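Local coordinates for protein putative 4-amino-4-deoxychorismate lyase (Thermus thermophilus, PDB 2ZGI) that probably works as a pyridoxal-phosphate-dependent lyase of the class-IV aminotransferase family, presumably acting on 4-amino-4-deoxychorismate, at residues 58-61 with 62-66; 150-153 with 154-158. All coordinates share one frame; numbering follows the deposited sequence.

Contact 1: 58-61 with 62-66; sequences GDEA and FLEDL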
ATOM      1  N   GLY D  58      37.961   8.429  10.210  1.00 34.01           N
ATOM      2  CA  GLY D  58      38.423   9.452  11.129  1.00 33.93           C
ATOM      3  C   GLY D  58      38.333  10.834  10.540  1.00 33.88           C
ATOM      4  O   GLY D  58      38.408  11.018   9.313  1.00 33.52           O
ATOM      5  N   ASP D  59      38.183  11.810  11.425  1.00 33.77           N
ATOM      6  CA  ASP D  59      38.116  13.197  11.031  1.00 34.11           C
ATOM      7  C   ASP D  59      39.422  13.670  10.412  1.00 34.17           C
ATOM      8  O   ASP D  59      39.400  14.354   9.402  1.00 33.84           O
ATOM      9  CB  ASP D  59      37.707  14.067  12.220  1.00 34.63           C
ATOM     10  CG  ASP D  59      36.261  13.860  12.616  1.00 36.94           C
ATOM     11  OD1 ASP D  59      35.483  13.405  11.760  1.00 37.52           O
ATOM     12  OD2 ASP D  59      35.894  14.121  13.778  1.00 38.82           O
ATOM     13  N   GLU D  60      40.561  13.298  10.992  1.00 34.09           N
ATOM     14  CA  GLU D  60      41.837  13.823  10.469  1.00 34.75           C
ATOM     15  C   GLU D  60      42.056  13.528   8.987  1.00 33.76           C
ATOM     16  O   GLU D  60      42.494  14.410   8.244  1.00 33.84           O
ATOM     17  CB  GLU D  60      43.062  13.377  11.287  1.00 35.29           C
ATOM     18  CG  GLU D  60      44.063  14.509  11.579  1.00 38.86           C
ATOM     19  CD  GLU D  60      44.679  15.184  10.335  1.00 42.45           C
ATOM     20  OE1 GLU D  60      45.860  14.862   9.996  1.00 45.49           O
ATOM     21  OE2 GLU D  60      44.012  16.054   9.704  1.00 39.55           O
ATOM     22  N   ALA D  61      41.724  12.302   8.568  1.00 32.74           N
ATOM     23  CA  ALA D  61      41.902  11.869   7.196  1.00 32.17           C
ATOM     24  C   ALA D  61      41.040  12.723   6.268  1.00 31.90           C
ATOM     25  O   ALA D  61      41.491  13.163   5.203  1.00 30.51           O
ATOM     26  CB  ALA D  61      41.567  10.376   7.058  1.00 32.34           C
ATOM     27  N   PHE D  62      39.814  12.986   6.712  1.00 31.35           N
ATOM     28  CA  PHE D  62      38.888  13.800   5.949  1.00 31.06           C
ATOM     29  C   PHE D  62      39.322  15.255   5.937  1.00 31.00           C
ATOM     30  O   PHE D  62      39.183  15.931   4.937  1.00 30.90           O
ATOM     31  CB  PHE D  62      37.475  13.659   6.514  1.00 30.54           C
ATOM     32  CG  PHE D  62      36.673  12.569   5.854  1.00 28.24           C
ATOM     33  CD1 PHE D  62      36.478  12.575   4.463  1.00 26.18           C
ATOM     34  CD2 PHE D  62      36.097  11.558   6.610  1.00 27.47           C
ATOM     35  CE1 PHE D  62      35.727  11.578   3.838  1.00 25.38           C
ATOM     36  CE2 PHE D  62      35.331  10.540   5.991  1.00 26.58           C
ATOM     37  CZ  PHE D  62      35.139  10.567   4.603  1.00 26.62           C
ATOM     38  N   LEU D  63      39.869  15.716   7.059  1.00 31.68           N
ATOM     39  CA  LEU D  63      40.379  17.087   7.167  1.00 31.88           C
ATOM     40  C   LEU D  63      41.647  17.283   6.342  1.00 32.36           C
ATOM     41  O   LEU D  63      41.880  18.377   5.822  1.00 33.23           O
ATOM     42  CB  LEU D  63      40.641  17.457   8.624  1.00 32.30           C
ATOM     43  CG  LEU D  63      39.439  17.533   9.565  1.00 32.34           C
ATOM     44  CD1 LEU D  63      39.928  17.462  11.035  1.00 34.49           C
ATOM     45  CD2 LEU D  63      38.599  18.769   9.342  1.00 31.06           C
ATOM     46  N   GLU D  64      42.462  16.232   6.240  1.00 31.58           N
ATOM     47  CA  GLU D  64      43.588  16.183   5.297  1.00 32.67           C
ATOM     48  C   GLU D  64      43.093  16.312   3.858  1.00 31.56           C
ATOM     49  O   GLU D  64      43.573  17.134   3.088  1.00 30.28           O
ATOM     50  CB  GLU D  64      44.273  14.837   5.435  1.00 32.93           C
ATOM     51  CG  GLU D  64      45.768  14.842   5.365  1.00 39.56           C
ATOM     52  CD  GLU D  64      46.335  13.554   5.957  1.00 43.80           C
ATOM     53  OE1 GLU D  64      46.550  13.504   7.189  1.00 45.22           O
ATOM     54  OE2 GLU D  64      46.519  12.584   5.192  1.00 47.14           O
ATOM     55  N   ASP D  65      42.113  15.488   3.503  1.00 31.33           N
ATOM     56  CA  ASP D  65      41.466  15.598   2.191  1.00 31.45           C
ATOM     57  C   ASP D  65      40.966  17.001   1.939  1.00 30.81           C
ATOM     58  O   ASP D  65      41.143  17.552   0.836  1.00 31.03           O
ATOM     59  CB  ASP D  65      40.284  14.630   2.088  1.00 30.90           C
ATOM     60  CG  ASP D  65      40.725  13.192   2.015  1.00 33.78           C
ATOM     61  OD1 ASP D  65      41.950  12.950   1.830  1.00 33.73           O
ATOM     62  OD2 ASP D  65      39.848  12.301   2.115  1.00 32.00           O
ATOM     63  N   LEU D  66      40.321  17.572   2.958  1.00 31.22           N
ATOM     64  CA  LEU D  66      39.681  18.869   2.808  1.00 30.82           C
ATOM     65  C   LEU D  66      40.667  19.977   2.438  1.00 31.70           C
ATOM     66  O   LEU D  66      40.391  20.762   1.515  1.00 31.12           O
ATOM     67  CB  LEU D  66      38.829  19.201   4.026  1.00 30.38           C
ATOM     68  CG  LEU D  66      37.968  20.459   4.042  1.00 28.93           C
ATOM     69  CD1 LEU D  66      37.096  20.633   2.764  1.00 30.08           C
ATOM     70  CD2 LEU D  66      37.103  20.443   5.306  1.00 26.12           C
TER
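Glu60 and Glu64 start from a similar chi1, off the usual minima, and part only at chi2, where Glu60 bends sharply (-60°) and Glu64 stays extended. Glu60 OE1 consequently lies 3.2 Å from Glu64 OE1, the carboxylate planes turned 61° apart. Both side chains are exposed, so solvent probably screens this pairing of like charges. Leu63, with CG anti to the carbonyl carbon (chi1 -65°), places CG 3.2 Å from Asp59 O, while its CD1 comes 4.2 Å from Asp59 CB. The backbone forms the first turn of an alpha-helix: Leu63 N donates to Asp59 O (2.8 Å), Glu64 N to Glu60 O (2.7 Å) and Asp65 N to Ala61 O (2.9 Å). Gly58 holds the N-cap position with backbone angles that call for glycine, and its O lies 3.6 Å from Phe62 CD2. Around this turn, Asp59 OD1 is hydrogen-bonded to Tyr56 OH, and Asp65 OD2 forms a salt bridge with Arg90. Leu63 and Leu66 pack on Leu38 of helix 38-51, while Phe62 reaches Phe83 and Val85 of strand 78-86 and Ser92 of strand 89-96, fitting the helix against the sheet.

Contact 2: 150-153 with 154-158; sequences LLDA and FGHVV
Asp152 and His156 meet through a carboxylate oxygen that gathers the backbone of the turn: Asp152 OD1 accepts from His156 N at 2.9 Å and from Phe154 N at 2.9 Å, the two donors arriving on opposite faces of the carboxylate plane. The bond from Phe154 N defines an Asx turn. Asp152 can reach both amides because its CG sits between the backbone N and the carbonyl carbon (chi1 69°), which turns the carboxylate toward the amides of the turn. The main chain of the same residue closes the type I turn, Gly155 N donating to Asp152 O at 3.2 Å from well above the carbonyl plane, and Asp152 N in turn donates to His156 O (2.9 Å). Together with the positive phi of Gly155 (83°), this pairing makes a G1 beta bulge, the classic companion of a type I turn in a hairpin. Were Asp152 an alanine, the amides of Phe154 and His156 would probably lose their shared acceptor, and the turn would be likely to flex more.

One step outward, Leu151 and Val157 form a non-hydrogen-bonded antiparallel pair, Leu151 CD2 touching Val157 CG2 at 4.0 Å, and Val158 N donates to Leu150 O (2.9 Å). Val158 also brings CG1 to 3.9 Å from Asp152 CB. Leu113 of strand 111-117 packs against both Leu151 and Val157, and Phe154 meets Phe154 of the third subunit edge-to-face, placing the hairpin tip at a subunit interface. Chemically, one acidic oxygen answers two amide N-H groups at the bend, and these donors would be expected to favour the ionised carboxylate while fixing its rotation.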
ATOM      1  N   LEU D 150       8.660  12.316  -1.094  1.00 23.65           N
ATOM      2  CA  LEU D 150       8.545  10.878  -0.837  1.00 22.67           C
ATOM      3  C   LEU D 150       7.723  10.583   0.439  1.00 22.94           C
ATOM      4  O   LEU D 150       7.620  11.427   1.323  1.00 22.82           O
ATOM      5  CB  LEU D 150       9.933  10.205  -0.717  1.00 22.96           C
ATOM      6  CG  LEU D 150      10.813  10.236  -1.991  1.00 20.36           C
ATOM      7  CD1 LEU D 150      11.674  11.497  -1.968  1.00 22.61           C
ATOM      8  CD2 LEU D 150      11.638   8.970  -2.146  1.00 22.89           C
ATOM      9  N   LEU D 151       7.143   9.387   0.484  1.00 23.60           N
ATOM     10  CA  LEU D 151       6.254   8.937   1.562  1.00 23.89           C
ATOM     11  C   LEU D 151       6.932   7.908   2.448  1.00 24.94           C
ATOM     12  O   LEU D 151       7.939   7.297   2.036  1.00 24.68           O
ATOM     13  CB  LEU D 151       5.043   8.236   0.933  1.00 24.17           C
ATOM     14  CG  LEU D 151       4.311   9.061  -0.134  1.00 22.50           C
ATOM     15  CD1 LEU D 151       3.215   8.223  -0.752  1.00 25.60           C
ATOM     16  CD2 LEU D 151       3.795  10.347   0.481  1.00 23.35           C
ATOM     17  N   ASP D 152       6.384   7.717   3.650  1.00 24.76           N
ATOM     18  CA  ASP D 152       6.723   6.546   4.454  1.00 26.08           C
ATOM     19  C   ASP D 152       5.697   5.431   4.157  1.00 26.74           C
ATOM     20  O   ASP D 152       4.838   5.573   3.258  1.00 26.37           O
ATOM     21  CB  ASP D 152       6.866   6.862   5.959  1.00 26.68           C
ATOM     22  CG  ASP D 152       5.549   7.224   6.641  1.00 26.56           C
ATOM     23  OD1 ASP D 152       4.467   7.100   6.021  1.00 26.56           O
ATOM     24  OD2 ASP D 152       5.627   7.641   7.815  1.00 26.10           O
ATOM     25  N   ALA D 153       5.824   4.319   4.870  1.00 27.10           N
ATOM     26  CA  ALA D 153       4.957   3.162   4.654  1.00 28.57           C
ATOM     27  C   ALA D 153       3.492   3.503   4.868  1.00 28.19           C
ATOM     28  O   ALA D 153       2.616   2.903   4.239  1.00 29.74           O
ATOM     29  CB  ALA D 153       5.362   2.008   5.595  1.00 29.25           C
ATOM     30  N   PHE D 154       3.221   4.477   5.731  1.00 27.46           N
ATOM     31  CA  PHE D 154       1.846   4.795   6.106  1.00 26.74           C
ATOM     32  C   PHE D 154       1.237   5.945   5.314  1.00 26.29           C
ATOM     33  O   PHE D 154       0.132   6.418   5.630  1.00 25.43           O
ATOM     34  CB  PHE D 154       1.770   5.075   7.612  1.00 27.63           C
ATOM     35  CG  PHE D 154       2.510   4.056   8.472  1.00 27.73           C
ATOM     36  CD1 PHE D 154       2.217   2.693   8.377  1.00 26.80           C
ATOM     37  CD2 PHE D 154       3.480   4.466   9.375  1.00 30.09           C
ATOM     38  CE1 PHE D 154       2.877   1.743   9.175  1.00 28.07           C
ATOM     39  CE2 PHE D 154       4.151   3.528  10.170  1.00 29.67           C
ATOM     40  CZ  PHE D 154       3.834   2.169  10.081  1.00 28.91           C
ATOM     41  N   GLY D 155       1.940   6.403   4.278  1.00 25.41           N
ATOM     42  CA  GLY D 155       1.459   7.546   3.512  1.00 25.00           C
ATOM     43  C   GLY D 155       1.745   8.933   4.053  1.00 24.98           C
ATOM     44  O   GLY D 155       1.271   9.915   3.474  1.00 25.38           O
ATOM     45  N   HIS D 156       2.541   9.056   5.122  1.00 23.43           N
ATOM     46  CA  HIS D 156       2.988  10.384   5.525  1.00 23.38           C
ATOM     47  C   HIS D 156       3.965  10.888   4.446  1.00 23.74           C
ATOM     48  O   HIS D 156       4.661  10.066   3.862  1.00 22.38           O
ATOM     49  CB  HIS D 156       3.771  10.368   6.831  1.00 23.35           C
ATOM     50  CG  HIS D 156       3.047   9.733   7.969  1.00 23.49           C
ATOM     51  ND1 HIS D 156       1.876  10.252   8.483  1.00 29.35           N
ATOM     52  CD2 HIS D 156       3.327   8.640   8.701  1.00 23.81           C
ATOM     53  CE1 HIS D 156       1.480   9.513   9.502  1.00 23.31           C
ATOM     54  NE2 HIS D 156       2.329   8.515   9.640  1.00 27.18           N
ATOM     55  N   VAL D 157       3.989  12.207   4.220  1.00 24.28           N
ATOM     56  CA  VAL D 157       5.008  12.863   3.379  1.00 25.59           C
ATOM     57  C   VAL D 157       6.219  13.130   4.260  1.00 25.48           C
ATOM     58  O   VAL D 157       6.155  13.940   5.213  1.00 26.36           O
ATOM     59  CB  VAL D 157       4.536  14.201   2.783  1.00 25.98           C
ATOM     60  CG1 VAL D 157       5.648  14.828   1.901  1.00 26.88           C
ATOM     61  CG2 VAL D 157       3.212  14.024   1.982  1.00 25.85           C
ATOM     62  N   VAL D 158       7.326  12.454   3.967  1.00 25.53           N
ATOM     63  CA  VAL D 158       8.483  12.514   4.888  1.00 24.62           C
ATOM     64  C   VAL D 158       9.840  13.056   4.376  1.00 25.81           C
ATOM     65  O   VAL D 158      10.798  13.176   5.166  1.00 25.88           O
ATOM     66  CB  VAL D 158       8.723  11.127   5.549  1.00 25.48           C
ATOM     67  CG1 VAL D 158       7.454  10.656   6.294  1.00 24.69           C
ATOM     68  CG2 VAL D 158       9.173  10.100   4.522  1.00 22.70           C
TER

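From the N terminus, the chain leaves helix 38-51 and passes through a short loop into contact 1, where 58-61 and 62-66 open helix 59-72 beside the sheet containing strands 78-86 and 89-96; being consecutive, they close no loop. Much later, contact 2 closes the tight loop between strands 147-151 and 157-160, the hairpin that lies next to strand 111-117. The two are in series: neither nests within nor crosses the other. The centres of contact 1 and contact 2 lie about 36 Å apart, on opposite sides of the chain's centre. Contact 1 belongs to the helix-on-sheet packing, contact 2 to the mixed sheet, whose Leu150 side chain lies about 6 Å from the bound pyridoxal phosphate.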